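Local coordinates for alpha-n-acetylglucosaminidase family protein (Clostridium perfringens, PDB 4A42), which probably binds carbohydrate, as one of the family 32 carbohydrate-binding modules of a large alpha-N-acetylglucosaminidase of glycoside hydrolase family 89, at residues A[79-84]-A[143-148]; A[90-95]-A[102-107]; A[64-69]-A[127-132]. One frame throughout, in Å; residues are numbered along the deposited sequence.

Contact 1 of 3, residues A[79-84]-A[143-148]. With CA (calcium ion), chain C.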
ATOM      1  N   ASP A  79      -0.386  -6.320  -3.796  1.00 14.07           N
ATOM      2  CA  ASP A  79       0.944  -6.174  -4.394  1.00 13.50           C
ATOM      3  C   ASP A  79       1.478  -4.760  -4.199  1.00 11.17           C
ATOM      4  O   ASP A  79       0.762  -3.785  -4.410  1.00 13.77           O
ATOM      5  CB  ASP A  79       0.919  -6.404  -5.905  1.00 14.76           C
ATOM      6  CG  ASP A  79       0.617  -7.823  -6.288  1.00 19.69           C
ATOM      7  OD1 ASP A  79       0.713  -8.711  -5.418  1.00 23.24           O
ATOM      8  OD2 ASP A  79       0.288  -8.039  -7.479  1.00 23.49           O
ATOM      9  N   ILE A  80       2.755  -4.654  -3.855  1.00 11.36           N
ATOM     10  CA  ILE A  80       3.446  -3.373  -3.831  1.00 11.16           C
ATOM     11  C   ILE A  80       4.564  -3.432  -4.854  1.00 10.15           C
ATOM     12  O   ILE A  80       5.479  -4.244  -4.739  1.00 10.55           O
ATOM     13  CB  ILE A  80       4.063  -3.067  -2.455  1.00 11.26           C
ATOM     14  CG1 ILE A  80       2.997  -3.142  -1.365  1.00 11.18           C
ATOM     15  CG2 ILE A  80       4.744  -1.681  -2.458  1.00 10.94           C
ATOM     16  CD1 ILE A  80       3.567  -3.220   0.026  1.00 12.34           C
ATOM     17  N   VAL A  81       4.483  -2.580  -5.863  1.00  9.81           N
ATOM     18  CA  VAL A  81       5.508  -2.537  -6.893  1.00  9.45           C
ATOM     19  C   VAL A  81       6.567  -1.540  -6.434  1.00  9.93           C
ATOM     20  O   VAL A  81       6.274  -0.346  -6.295  1.00 10.44           O
ATOM     21  CB  VAL A  81       4.906  -2.126  -8.254  1.00  9.57           C
ATOM     22  CG1 VAL A  81       5.977  -2.119  -9.331  1.00 11.83           C
ATOM     23  CG2 VAL A  81       3.780  -3.084  -8.641  1.00 11.19           C
ATOM     24  N   SER A  82       7.772  -2.033  -6.159  1.00  9.08           N
ATOM     25  CA  SER A  82       8.818  -1.211  -5.538  1.00 10.52           C
ATOM     26  C   SER A  82       9.934  -0.915  -6.516  1.00 10.90           C
ATOM     27  O   SER A  82      10.637  -1.822  -6.949  1.00 14.43           O
ATOM     28  CB  SER A  82       9.392  -1.927  -4.311  1.00 12.66           C
ATOM     29  OG  SER A  82      10.329  -1.099  -3.648  1.00 12.52           O
ATOM     30  N   LYS A  83      10.102   0.360  -6.849  1.00  9.31           N
ATOM     31  CA  LYS A  83      11.011   0.764  -7.910  1.00 12.08           C
ATOM     32  C   LYS A  83      12.339   1.350  -7.415  1.00 13.07           C
ATOM     33  O   LYS A  83      13.266   1.537  -8.202  1.00 16.49           O
ATOM     34  CB  LYS A  83      10.292   1.719  -8.880  1.00 12.72           C
ATOM     35  CG  LYS A  83       9.246   1.010  -9.756  1.00 12.67           C
ATOM     36  CD  LYS A  83       9.887   0.393 -11.001  1.00 12.09           C
ATOM     37  CE  LYS A  83       8.912  -0.498 -11.765  1.00 12.95           C
ATOM     38  NZ  LYS A  83       9.482  -0.959 -13.086  1.00 14.86           N
ATOM     39  N   GLY A  84      12.433   1.647  -6.123  1.00 11.88           N
ATOM     40  CA  GLY A  84      13.688   2.114  -5.548  1.00 11.97           C
ATOM     41  C   GLY A  84      14.773   1.046  -5.510  1.00 14.27           C
ATOM     42  O   GLY A  84      14.514  -0.131  -5.766  1.00 17.54           O
ATOM     43  N   GLU A 143       3.361   1.294  -7.838  1.00 10.94           N
ATOM     44  CA  GLU A 143       1.957   0.946  -7.847  1.00 10.75           C
ATOM     45  C   GLU A 143       1.633   0.136  -6.593  1.00  9.94           C
ATOM     46  O   GLU A 143       2.464  -0.642  -6.130  1.00 12.49           O
ATOM     47  CB  GLU A 143       1.660   0.096  -9.087  1.00 12.69           C
ATOM     48  CG  GLU A 143       0.190  -0.018  -9.420  1.00 15.97           C
ATOM     49  CD  GLU A 143      -0.397   1.200 -10.142  1.00 14.48           C
ATOM     50  OE1 GLU A 143       0.301   2.168 -10.505  1.00 14.87           O
ATOM     51  OE2 GLU A 143      -1.600   1.172 -10.369  1.00 16.01           O
ATOM     52  N   ILE A 144       0.440   0.338  -6.047  1.00 10.53           N
ATOM     53  CA  ILE A 144      -0.089  -0.532  -5.000  1.00 12.21           C
ATOM     54  C   ILE A 144      -1.408  -1.095  -5.492  1.00 13.69           C
ATOM     55  O   ILE A 144      -2.318  -0.353  -5.860  1.00 14.89           O
ATOM     56  CB  ILE A 144      -0.312   0.218  -3.675  1.00 11.72           C
ATOM     57  CG1 ILE A 144       1.041   0.635  -3.092  1.00 14.32           C
ATOM     58  CG2 ILE A 144      -1.083  -0.653  -2.677  1.00 12.86           C
ATOM     59  CD1 ILE A 144       0.927   1.523  -1.895  1.00 15.61           C
ATOM     60  N   LYS A 145      -1.479  -2.404  -5.556  1.00 13.94           N
ATOM     61  CA  LYS A 145      -2.652  -3.106  -6.039  1.00 15.85           C
ATOM     62  C   LYS A 145      -3.333  -3.856  -4.893  1.00 15.37           C
ATOM     63  O   LYS A 145      -2.694  -4.597  -4.204  1.00 16.28           O
ATOM     64  CB  LYS A 145      -2.268  -4.060  -7.154  1.00 14.98           C
ATOM     65  CG  LYS A 145      -1.473  -3.386  -8.255  1.00 16.88           C
ATOM     66  CD  LYS A 145      -1.051  -4.318  -9.355  1.00 19.82           C
ATOM     67  CE  LYS A 145       0.078  -3.734 -10.182  1.00 22.93           C
ATOM     68  NZ  LYS A 145       0.690  -4.665 -11.182  1.00 25.45           N
ATOM     69  N   ILE A 146      -4.626  -3.611  -4.712  1.00 16.61           N
ATOM     70  CA  ILE A 146      -5.366  -4.230  -3.621  1.00 19.18           C
ATOM     71  C   ILE A 146      -6.469  -5.070  -4.231  1.00 21.67           C
ATOM     72  O   ILE A 146      -7.443  -4.535  -4.701  1.00 22.98           O
ATOM     73  CB  ILE A 146      -5.955  -3.180  -2.680  1.00 18.47           C
ATOM     74  CG1 ILE A 146      -4.838  -2.320  -2.082  1.00 17.24           C
ATOM     75  CG2 ILE A 146      -6.744  -3.843  -1.570  1.00 19.70           C
ATOM     76  CD1 ILE A 146      -5.300  -1.108  -1.396  1.00 19.79           C
ATOM     77  N   TYR A 147      -6.285  -6.378  -4.237  1.00 23.17           N
ATOM     78  CA  TYR A 147      -7.210  -7.261  -4.919  1.00 27.61           C
ATOM     79  C   TYR A 147      -8.345  -7.780  -4.035  1.00 30.57           C
ATOM     80  O   TYR A 147      -8.146  -8.202  -2.917  1.00 30.99           O
ATOM     81  CB  TYR A 147      -6.506  -8.420  -5.584  1.00 29.58           C
ATOM     82  CG  TYR A 147      -5.313  -8.103  -6.466  1.00 30.14           C
ATOM     83  CD1 TYR A 147      -5.458  -7.507  -7.696  1.00 33.20           C
ATOM     84  CD2 TYR A 147      -4.054  -8.485  -6.097  1.00 31.36           C
ATOM     85  CE1 TYR A 147      -4.359  -7.258  -8.503  1.00 33.31           C
ATOM     86  CE2 TYR A 147      -2.973  -8.234  -6.896  1.00 33.95           C
ATOM     87  CZ  TYR A 147      -3.129  -7.634  -8.097  1.00 35.04           C
ATOM     88  OH  TYR A 147      -2.007  -7.433  -8.862  1.00 37.56           O
ATOM     89  N   LYS A 148      -9.547  -7.730  -4.586  1.00 33.89           N
ATOM     90  CA  LYS A 148     -10.701  -8.289  -3.935  1.00 37.70           C
ATOM     91  C   LYS A 148     -10.845  -9.631  -4.611  1.00 41.46           C
ATOM     92  O   LYS A 148     -11.018  -9.706  -5.826  1.00 44.17           O
ATOM     93  CB  LYS A 148     -11.925  -7.438  -4.220  1.00 40.59           C
TER
HETATM   94 CA    CA C1690       1.908   4.020 -10.997  1.00 12.32          CA
HETATM   95  O   HOH W   1       1.861  -6.613  -9.562  1.00 31.06           O
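Asp79 meets Lys145 and Tyr147 across an antiparallel strand pair. Its CB lies 4.1 Å from Lys145 CB, on the same face of the sheet. CG sits beside the backbone N (chi1 -68°), which sends the carboxylate toward the tyrosine. Asp79 CG is 3.7 Å from Tyr147 CE2. The carboxylate and ring planes are nearly perpendicular, at 84°. OD1 lies at the ring edge and accepts a hydrogen bond from Ser118. Asp79 OD2 accepts a hydrogen bond from Tyr147 OH at 2.7 Å. The hydroxyl reaches it from above the carboxylate plane. OD2 also accepts a hydrogen bond from a water, and the water oxygen is 2.8 Å from Lys145 NZ. The lysine and aspartate are therefore linked through water, while NZ has its direct salt bridge with Glu51.

The backbones pair regularly. Asp79 exchanges two backbone hydrogen bonds with Lys145, and Val81 N donates to Glu143 O at 2.8 Å. Val81 CG2 packs on Glu143 CB at 3.8 Å. Beyond CB the side chain turns away, and Glu143 OE1 binds the calcium ion at 2.5 Å. Asn45, Asp48, Asn50, Thr53 and Gly142 also bind it. Glu143 OE2 is held by Gly49 N. On the other face, Ile80 and Ile144 pack against Phe132 of strand 126-134. Strands 77-82 and 141-148 are the inner pair of their four-strand sheet, between strands 116-120 and 24-25.

Contact 2 of 3, residues A[90-95]-A[102-107]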
ATOM      1  N   TYR A  90       8.535  -2.537   5.082  1.00 10.80           N
ATOM      2  CA  TYR A  90       7.150  -2.077   5.062  1.00 10.95           C
ATOM      3  C   TYR A  90       6.269  -2.902   5.985  1.00 11.80           C
ATOM      4  O   TYR A  90       6.633  -4.024   6.385  1.00 12.05           O
ATOM      5  CB  TYR A  90       6.579  -2.139   3.632  1.00 10.13           C
ATOM      6  CG  TYR A  90       6.350  -3.552   3.119  1.00  8.81           C
ATOM      7  CD1 TYR A  90       7.396  -4.301   2.588  1.00 10.78           C
ATOM      8  CD2 TYR A  90       5.092  -4.154   3.199  1.00 11.47           C
ATOM      9  CE1 TYR A  90       7.194  -5.604   2.133  1.00 14.10           C
ATOM     10  CE2 TYR A  90       4.882  -5.458   2.735  1.00 13.65           C
ATOM     11  CZ  TYR A  90       5.942  -6.176   2.207  1.00 14.16           C
ATOM     12  OH  TYR A  90       5.781  -7.474   1.748  1.00 15.83           O
ATOM     13  N   SER A  91       5.115  -2.330   6.316  1.00 12.32           N
ATOM     14  CA  SER A  91       4.033  -3.056   6.961  1.00 12.76           C
ATOM     15  C   SER A  91       2.707  -2.668   6.317  1.00 12.19           C
ATOM     16  O   SER A  91       2.596  -1.636   5.649  1.00 13.50           O
ATOM     17  CB  SER A  91       3.997  -2.773   8.467  1.00 14.33           C
ATOM     18  OG  SER A  91       3.704  -1.408   8.748  1.00 16.20           O
ATOM     19  N   ILE A  92       1.720  -3.534   6.498  1.00 14.04           N
ATOM     20  CA  ILE A  92       0.382  -3.320   5.991  1.00 14.63           C
ATOM     21  C   ILE A  92      -0.585  -3.487   7.152  1.00 14.85           C
ATOM     22  O   ILE A  92      -0.516  -4.478   7.885  1.00 16.17           O
ATOM     23  CB  ILE A  92       0.049  -4.343   4.892  1.00 13.88           C
ATOM     24  CG1 ILE A  92       1.133  -4.334   3.797  1.00 13.78           C
ATOM     25  CG2 ILE A  92      -1.318  -4.052   4.284  1.00 16.80           C
ATOM     26  CD1 ILE A  92       0.814  -5.275   2.642  1.00 15.65           C
ATOM     27  N   GLU A  93      -1.461  -2.503   7.323  1.00 15.53           N
ATOM     28  CA  GLU A  93      -2.474  -2.513   8.372  1.00 16.43           C
ATOM     29  C   GLU A  93      -3.841  -2.355   7.730  1.00 17.83           C
ATOM     30  O   GLU A  93      -3.970  -1.703   6.707  1.00 18.07           O
ATOM     31  CB  GLU A  93      -2.268  -1.346   9.335  1.00 20.04           C
ATOM     32  CG  GLU A  93      -1.036  -1.415  10.219  1.00 21.17           C
ATOM     33  CD  GLU A  93      -0.780  -0.087  10.902  1.00 23.19           C
ATOM     34  OE1 GLU A  93      -0.306   0.841  10.223  1.00 22.54           O
ATOM     35  OE2 GLU A  93      -1.083   0.041  12.104  1.00 24.95           O
ATOM     36  N   ILE A  94      -4.869  -2.934   8.345  1.00 19.52           N
ATOM     37  CA  ILE A  94      -6.234  -2.722   7.878  1.00 21.82           C
ATOM     38  C   ILE A  94      -7.105  -2.272   9.041  1.00 22.54           C
ATOM     39  O   ILE A  94      -6.782  -2.539  10.203  1.00 23.06           O
ATOM     40  CB  ILE A  94      -6.829  -3.987   7.219  1.00 22.89           C
ATOM     41  CG1 ILE A  94      -6.810  -5.174   8.188  1.00 25.22           C
ATOM     42  CG2 ILE A  94      -6.069  -4.311   5.926  1.00 23.65           C
ATOM     43  CD1 ILE A  94      -7.574  -6.388   7.677  1.00 23.86           C
ATOM     44  N   SER A  95      -8.194  -1.575   8.724  1.00 23.27           N
ATOM     45  CA  SER A  95      -9.136  -1.114   9.737  1.00 23.26           C
ATOM     46  C   SER A  95     -10.541  -1.019   9.165  1.00 25.15           C
ATOM     47  O   SER A  95     -10.722  -0.847   7.953  1.00 25.90           O
ATOM     48  CB  SER A  95      -8.720   0.248  10.293  1.00 24.23           C
ATOM     49  OG  SER A  95      -9.595   0.663  11.335  1.00 25.06           O
ATOM     50  N   THR A 102      -5.272  -3.241  12.482  1.00 21.53           N
ATOM     51  CA  THR A 102      -4.661  -4.562  12.546  1.00 22.10           C
ATOM     52  C   THR A 102      -3.512  -4.709  11.544  1.00 21.93           C
ATOM     53  O   THR A 102      -3.713  -4.643  10.321  1.00 21.15           O
ATOM     54  CB  THR A 102      -5.706  -5.671  12.315  1.00 22.68           C
ATOM     55  OG1 THR A 102      -6.745  -5.555  13.302  1.00 23.76           O
ATOM     56  CG2 THR A 102      -5.058  -7.049  12.423  1.00 23.91           C
ATOM     57  N   LYS A 103      -2.319  -4.919  12.063  1.00 21.16           N
ATOM     58  CA  LYS A 103      -1.140  -5.111  11.240  1.00 20.49           C
ATOM     59  C   LYS A 103      -1.132  -6.535  10.746  1.00 20.12           C
ATOM     60  O   LYS A 103      -0.936  -7.447  11.500  1.00 22.10           O
ATOM     61  CB  LYS A 103       0.147  -4.779  12.023  1.00 20.00           C
ATOM     62  CG  LYS A 103       1.414  -4.667  11.170  1.00 22.65           C
ATOM     63  CD  LYS A 103       2.602  -4.157  11.887  1.00 23.43           C
ATOM     64  CE  LYS A 103       2.396  -2.778  12.449  1.00 26.43           C
ATOM     65  NZ  LYS A 103       3.546  -2.225  13.189  1.00 25.74           N
ATOM     66  N   ILE A 104      -1.315  -6.708   9.453  1.00 19.20           N
ATOM     67  CA  ILE A 104      -1.464  -8.034   8.857  1.00 18.82           C
ATOM     68  C   ILE A 104      -0.211  -8.516   8.136  1.00 19.43           C
ATOM     69  O   ILE A 104      -0.066  -9.710   7.888  1.00 22.26           O
ATOM     70  CB  ILE A 104      -2.653  -8.101   7.874  1.00 21.50           C
ATOM     71  CG1 ILE A 104      -2.515  -7.016   6.803  1.00 21.87           C
ATOM     72  CG2 ILE A 104      -3.990  -7.985   8.620  1.00 21.43           C
ATOM     73  CD1 ILE A 104      -3.387  -7.227   5.587  1.00 22.92           C
ATOM     74  N   VAL A 105       0.679  -7.592   7.786  1.00 17.13           N
ATOM     75  CA  VAL A 105       1.984  -7.944   7.229  1.00 16.18           C
ATOM     76  C   VAL A 105       3.011  -7.059   7.907  1.00 15.73           C
ATOM     77  O   VAL A 105       2.839  -5.849   7.973  1.00 15.42           O
ATOM     78  CB  VAL A 105       2.066  -7.703   5.708  1.00 17.56           C
ATOM     79  CG1 VAL A 105       3.485  -7.985   5.205  1.00 17.83           C
ATOM     80  CG2 VAL A 105       1.052  -8.551   4.963  1.00 19.38           C
ATOM     81  N   ASP A 106       4.069  -7.657   8.439  1.00 19.10           N
ATOM     82  CA  ASP A 106       5.090  -6.872   9.107  1.00 18.62           C
ATOM     83  C   ASP A 106       6.452  -7.224   8.549  1.00 16.94           C
ATOM     84  O   ASP A 106       7.093  -8.191   8.988  1.00 20.77           O
ATOM     85  CB  ASP A 106       5.057  -7.081  10.624  1.00 21.07           C
ATOM     86  CG  ASP A 106       5.983  -6.123  11.361  1.00 25.12           C
ATOM     87  OD1 ASP A 106       6.788  -5.438  10.692  1.00 26.70           O
ATOM     88  OD2 ASP A 106       5.914  -6.050  12.606  1.00 29.00           O
ATOM     89  N   GLU A 107       6.891  -6.426   7.582  1.00 14.50           N
ATOM     90  CA  GLU A 107       8.161  -6.651   6.898  1.00 14.58           C
ATOM     91  C   GLU A 107       9.111  -5.489   7.126  1.00 12.45           C
ATOM     92  O   GLU A 107       9.905  -5.134   6.248  1.00 13.71           O
ATOM     93  CB  GLU A 107       7.928  -6.846   5.401  1.00 16.54           C
ATOM     94  CG  GLU A 107       7.332  -8.201   5.057  1.00 19.46           C
ATOM     95  CD  GLU A 107       8.298  -9.331   5.328  1.00 23.70           C
ATOM     96  OE1 GLU A 107       9.497  -9.050   5.537  1.00 21.44           O
ATOM     97  OE2 GLU A 107       7.858 -10.498   5.326  1.00 29.04           O
TER
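Tyr90 and Glu107 pair at one end of the hairpin, and the glutamate's CB lies over one face of the tyrosine ring. This CH-pi contact is 3.8 Å from Glu107 CB to the centroid of the Tyr90 ring, displaced toward the rim. Tyr90 CG lies between the backbone N and the carbonyl carbon (chi1 70°), which lays the ring alongside Glu107. Val105 CG1 adds a contact at 3.8 Å to Tyr90 CE2. Tyr90 OH is hydrogen-bonded to Asn119.

The same face continues through aliphatic groups. Ile92 and Val105 lie side by side, with Ile92 CD1 4.0 Å from Val105 CG2. Ile104 CD1 touches both Ile92 CG2 and Ile94 CG2. Ile94 and Ile104 cross at about a right angle.

Ile92, Ile104 and Val105 form a classic beta bulge in the antiparallel hairpin, where Ile104 and Val105 both face Ile92. Ile92 O accepts two hydrogen bonds, one from Ile104 N at 2.8 Å and a weak one from Val105 N at 3.3 Å. The extra residue shifts the register by one, yet Ile94 and Thr102 still form two hydrogen bonds beyond it. Ile92 also packs on Val130, Phe132 and Ile78, and Tyr90 on Ile80 and Phe134, so these two reach the interior of the beta-sandwich. The strand 102-107 side is more open, and Thr102 is exposed.

The opposite face is sparser and more polar. Lys103 and Asp106 are exposed. The lysine runs its aliphatic part past the hairpin, with Lys103 CD 3.9 Å from Ser91 CB. Lys103 CB is 4.0 Å from Glu93 CG, but the charged ends do not meet. Glu93 instead forms a salt bridge to Arg131, and Ser91 OG is hydrogen-bonded to Asn133.

Contact 3 of 3, residues A[64-69]-A[127-132]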
ATOM      1  N   SER A  64       3.963   7.052   4.878  1.00 18.92           N
ATOM      2  CA  SER A  64       2.793   6.220   4.920  1.00 18.03           C
ATOM      3  C   SER A  64       1.762   6.552   3.844  1.00 18.77           C
ATOM      4  O   SER A  64       1.672   7.678   3.410  1.00 18.34           O
ATOM      5  CB  SER A  64       2.175   6.350   6.311  1.00 22.92           C
ATOM      6  OG  SER A  64       1.096   5.484   6.472  1.00 25.72           O
ATOM      7  N   VAL A  65       0.991   5.554   3.448  1.00 17.44           N
ATOM      8  CA  VAL A  65      -0.118   5.714   2.508  1.00 18.08           C
ATOM      9  C   VAL A  65      -1.358   5.034   3.090  1.00 18.38           C
ATOM     10  O   VAL A  65      -1.267   3.916   3.578  1.00 17.75           O
ATOM     11  CB  VAL A  65       0.200   5.021   1.164  1.00 19.38           C
ATOM     12  CG1 VAL A  65      -0.971   5.166   0.188  1.00 20.46           C
ATOM     13  CG2 VAL A  65       1.504   5.553   0.565  1.00 20.76           C
ATOM     14  N   THR A  66      -2.514   5.693   3.041  1.00 18.79           N
ATOM     15  CA  THR A  66      -3.755   5.064   3.492  1.00 18.85           C
ATOM     16  C   THR A  66      -4.806   5.072   2.387  1.00 20.23           C
ATOM     17  O   THR A  66      -5.150   6.131   1.863  1.00 22.33           O
ATOM     18  CB  THR A  66      -4.343   5.768   4.725  1.00 20.87           C
ATOM     19  OG1 THR A  66      -3.416   5.685   5.814  1.00 21.45           O
ATOM     20  CG2 THR A  66      -5.655   5.100   5.142  1.00 20.92           C
ATOM     21  N   PHE A  67      -5.301   3.893   2.025  1.00 20.30           N
ATOM     22  CA  PHE A  67      -6.422   3.789   1.089  1.00 21.17           C
ATOM     23  C   PHE A  67      -7.715   3.680   1.879  1.00 22.68           C
ATOM     24  O   PHE A  67      -7.798   2.911   2.843  1.00 23.41           O
ATOM     25  CB  PHE A  67      -6.307   2.559   0.177  1.00 21.50           C
ATOM     26  CG  PHE A  67      -5.204   2.636  -0.822  1.00 19.73           C
ATOM     27  CD1 PHE A  67      -3.909   2.294  -0.466  1.00 17.67           C
ATOM     28  CD2 PHE A  67      -5.457   3.030  -2.132  1.00 19.93           C
ATOM     29  CE1 PHE A  67      -2.889   2.361  -1.389  1.00 18.84           C
ATOM     30  CE2 PHE A  67      -4.435   3.093  -3.056  1.00 21.66           C
ATOM     31  CZ  PHE A  67      -3.155   2.765  -2.681  1.00 21.41           C
ATOM     32  N   ASP A  68      -8.708   4.463   1.473  1.00 22.84           N
ATOM     33  CA  ASP A  68     -10.064   4.353   1.996  1.00 24.63           C
ATOM     34  C   ASP A  68     -10.900   3.746   0.878  1.00 25.83           C
ATOM     35  O   ASP A  68     -11.209   4.411  -0.110  1.00 28.02           O
ATOM     36  CB  ASP A  68     -10.597   5.734   2.407  1.00 24.72           C
ATOM     37  CG  ASP A  68     -12.009   5.680   2.993  1.00 26.21           C
ATOM     38  OD1 ASP A  68     -12.646   4.609   2.948  1.00 24.18           O
ATOM     39  OD2 ASP A  68     -12.484   6.724   3.493  1.00 28.93           O
ATOM     40  N   LEU A  69     -11.228   2.468   1.015  1.00 26.10           N
ATOM     41  CA  LEU A  69     -12.023   1.764   0.017  1.00 26.22           C
ATOM     42  C   LEU A  69     -13.489   2.226  -0.017  1.00 29.73           C
ATOM     43  O   LEU A  69     -14.250   1.802  -0.886  1.00 31.19           O
ATOM     44  CB  LEU A  69     -11.940   0.249   0.242  1.00 25.81           C
ATOM     45  CG  LEU A  69     -10.503  -0.294   0.241  1.00 25.61           C
ATOM     46  CD1 LEU A  69     -10.467  -1.806   0.407  1.00 27.91           C
ATOM     47  CD2 LEU A  69      -9.776   0.115  -1.031  1.00 25.20           C
ATOM     48  N   GLY A 127     -11.858  -5.051   5.167  1.00 28.64           N
ATOM     49  CA  GLY A 127     -11.462  -3.781   5.722  1.00 28.07           C
ATOM     50  C   GLY A 127     -11.959  -2.635   4.879  1.00 27.09           C
ATOM     51  O   GLY A 127     -12.207  -2.784   3.681  1.00 28.81           O
ATOM     52  N   ARG A 128     -12.153  -1.485   5.481  1.00 28.66           N
ATOM     53  CA  ARG A 128     -12.379  -0.280   4.731  1.00 26.74           C
ATOM     54  C   ARG A 128     -11.077   0.497   4.454  1.00 25.68           C
ATOM     55  O   ARG A 128     -10.912   1.070   3.402  1.00 27.05           O
ATOM     56  CB  ARG A 128     -13.405   0.619   5.421  1.00 26.90           C
ATOM     57  CG  ARG A 128     -13.546   1.964   4.795  1.00 27.15           C
ATOM     58  CD  ARG A 128     -14.713   2.743   5.301  1.00 27.12           C
ATOM     59  NE  ARG A 128     -14.542   4.130   4.943  1.00 32.28           N
ATOM     60  CZ  ARG A 128     -15.348   5.103   5.282  1.00 34.54           C
ATOM     61  NH1 ARG A 128     -16.416   4.836   6.005  1.00 36.44           N
ATOM     62  NH2 ARG A 128     -15.094   6.351   4.916  1.00 35.51           N
ATOM     63  N   PHE A 129     -10.156   0.483   5.407  1.00 21.93           N
ATOM     64  CA  PHE A 129      -8.904   1.226   5.261  1.00 21.64           C
ATOM     65  C   PHE A 129      -7.724   0.284   5.163  1.00 22.86           C
ATOM     66  O   PHE A 129      -7.635  -0.687   5.904  1.00 24.35           O
ATOM     67  CB  PHE A 129      -8.701   2.175   6.445  1.00 23.87           C
ATOM     68  CG  PHE A 129      -9.823   3.156   6.636  1.00 24.71           C
ATOM     69  CD1 PHE A 129      -9.803   4.393   6.010  1.00 26.36           C
ATOM     70  CD2 PHE A 129     -10.898   2.840   7.442  1.00 23.43           C
ATOM     71  CE1 PHE A 129     -10.839   5.292   6.189  1.00 26.29           C
ATOM     72  CE2 PHE A 129     -11.936   3.735   7.622  1.00 24.10           C
ATOM     73  CZ  PHE A 129     -11.902   4.962   6.997  1.00 25.12           C
ATOM     74  N   VAL A 130      -6.816   0.579   4.236  1.00 20.98           N
ATOM     75  CA  VAL A 130      -5.587  -0.183   4.114  1.00 20.84           C
ATOM     76  C   VAL A 130      -4.431   0.800   4.197  1.00 20.23           C
ATOM     77  O   VAL A 130      -4.328   1.723   3.382  1.00 19.97           O
ATOM     78  CB  VAL A 130      -5.543  -0.997   2.802  1.00 19.42           C
ATOM     79  CG1 VAL A 130      -4.401  -2.005   2.836  1.00 20.73           C
ATOM     80  CG2 VAL A 130      -6.874  -1.712   2.571  1.00 21.29           C
ATOM     81  N   ARG A 131      -3.575   0.609   5.200  1.00 17.76           N
ATOM     82  CA  ARG A 131      -2.476   1.523   5.452  1.00 17.13           C
ATOM     83  C   ARG A 131      -1.129   0.834   5.261  1.00 17.52           C
ATOM     84  O   ARG A 131      -0.907  -0.280   5.737  1.00 19.23           O
ATOM     85  CB  ARG A 131      -2.580   2.145   6.850  1.00 16.84           C
ATOM     86  CG  ARG A 131      -1.488   3.184   7.129  1.00 17.78           C
ATOM     87  CD  ARG A 131      -1.799   4.005   8.367  1.00 22.61           C
ATOM     88  NE  ARG A 131      -1.698   3.216   9.586  1.00 24.32           N
ATOM     89  CZ  ARG A 131      -2.050   3.661  10.787  1.00 27.96           C
ATOM     90  NH1 ARG A 131      -2.524   4.896  10.918  1.00 29.19           N
ATOM     91  NH2 ARG A 131      -1.926   2.878  11.855  1.00 29.00           N
ATOM     92  N   PHE A 132      -0.248   1.510   4.525  1.00 16.01           N
ATOM     93  CA  PHE A 132       1.085   1.025   4.202  1.00 15.89           C
ATOM     94  C   PHE A 132       2.093   1.933   4.872  1.00 14.07           C
ATOM     95  O   PHE A 132       2.047   3.148   4.706  1.00 16.02           O
ATOM     96  CB  PHE A 132       1.306   1.045   2.678  1.00 16.39           C
ATOM     97  CG  PHE A 132       0.385   0.128   1.929  1.00 15.88           C
ATOM     98  CD1 PHE A 132      -0.924   0.511   1.654  1.00 16.63           C
ATOM     99  CD2 PHE A 132       0.816  -1.120   1.503  1.00 15.96           C
ATOM    100  CE1 PHE A 132      -1.786  -0.342   0.985  1.00 17.61           C
ATOM    101  CE2 PHE A 132      -0.042  -1.971   0.812  1.00 15.28           C
ATOM    102  CZ  PHE A 132      -1.349  -1.584   0.566  1.00 15.38           C
TER
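Asp68 and Arg128 both carry CG opposite the backbone N, with chi1 at -179° and 172°. The arginine chain is then extended as far as NE, and its side-on edge faces the carboxylate. Arg128 NE donates to Asp68 OD1 at 2.8 Å, and Arg128 NH2 to Asp68 OD2 at 3.0 Å. The two flat groups are nearly coplanar, 25° apart. Both oxygens are met on their syn sides. This two-bond salt bridge fixes the rotation of the carboxylate, and OD1 also accepts from Ser70 N. The Phe129 ring lies alongside, with CE1 3.4 Å from Asp68 CG.

Farther along this face, Thr66 OG1 lies 3.4 Å from Arg131 CG. The arginine bends at CD. Its NE forms a salt bridge with Glu93, and its guanidinium makes a cation-pi contact with Trp101.

The opposite face is apolar. Phe67 and Phe132 meet obliquely, with CD1 of Phe67 3.7 Å from CE1 of Phe132. Leu69 CD1 approaches Val130 CG2 at 4.2 Å. Paired backbone hydrogen bonds join Val65 to Phe132 and Phe67 to Val130. Leu69 N adds one hydrogen bond to Arg128 O, at 2.8 Å, where the chain turns a corner.

Strand 63-69 has strand 33-36 as its other neighbour, and strand 126-134 also pairs with strand 90-95. The apolar face packs against strands 77-82 and 141-148 of the facing sheet, through Ile78, Ile80, Ile144 and Ile146.

All three contacts belong to one F5/8 type C domain, a beta-sandwich. Contacts 2 and 3, their centres about 10 Å apart, lie in the same sheet, where strands 90-95 and 126-134 are neighbours. Contact 1 lies in the facing sheet, its centre about 13 Å from that of contact 3 and about 14 Å from that of contact 2. Packing joins the sheets: Ile144 CG2 touches Phe132 CZ at 3.4 Å, and Ile80 CD1 touches Tyr90 CD2 at 3.6 Å. Along the chain, the segments of contacts 1 and 3 alternate, and the local hairpin of contact 2 falls between their halves. Distant sequence parts thus close one core, with contact 1 supplying one calcium ligand.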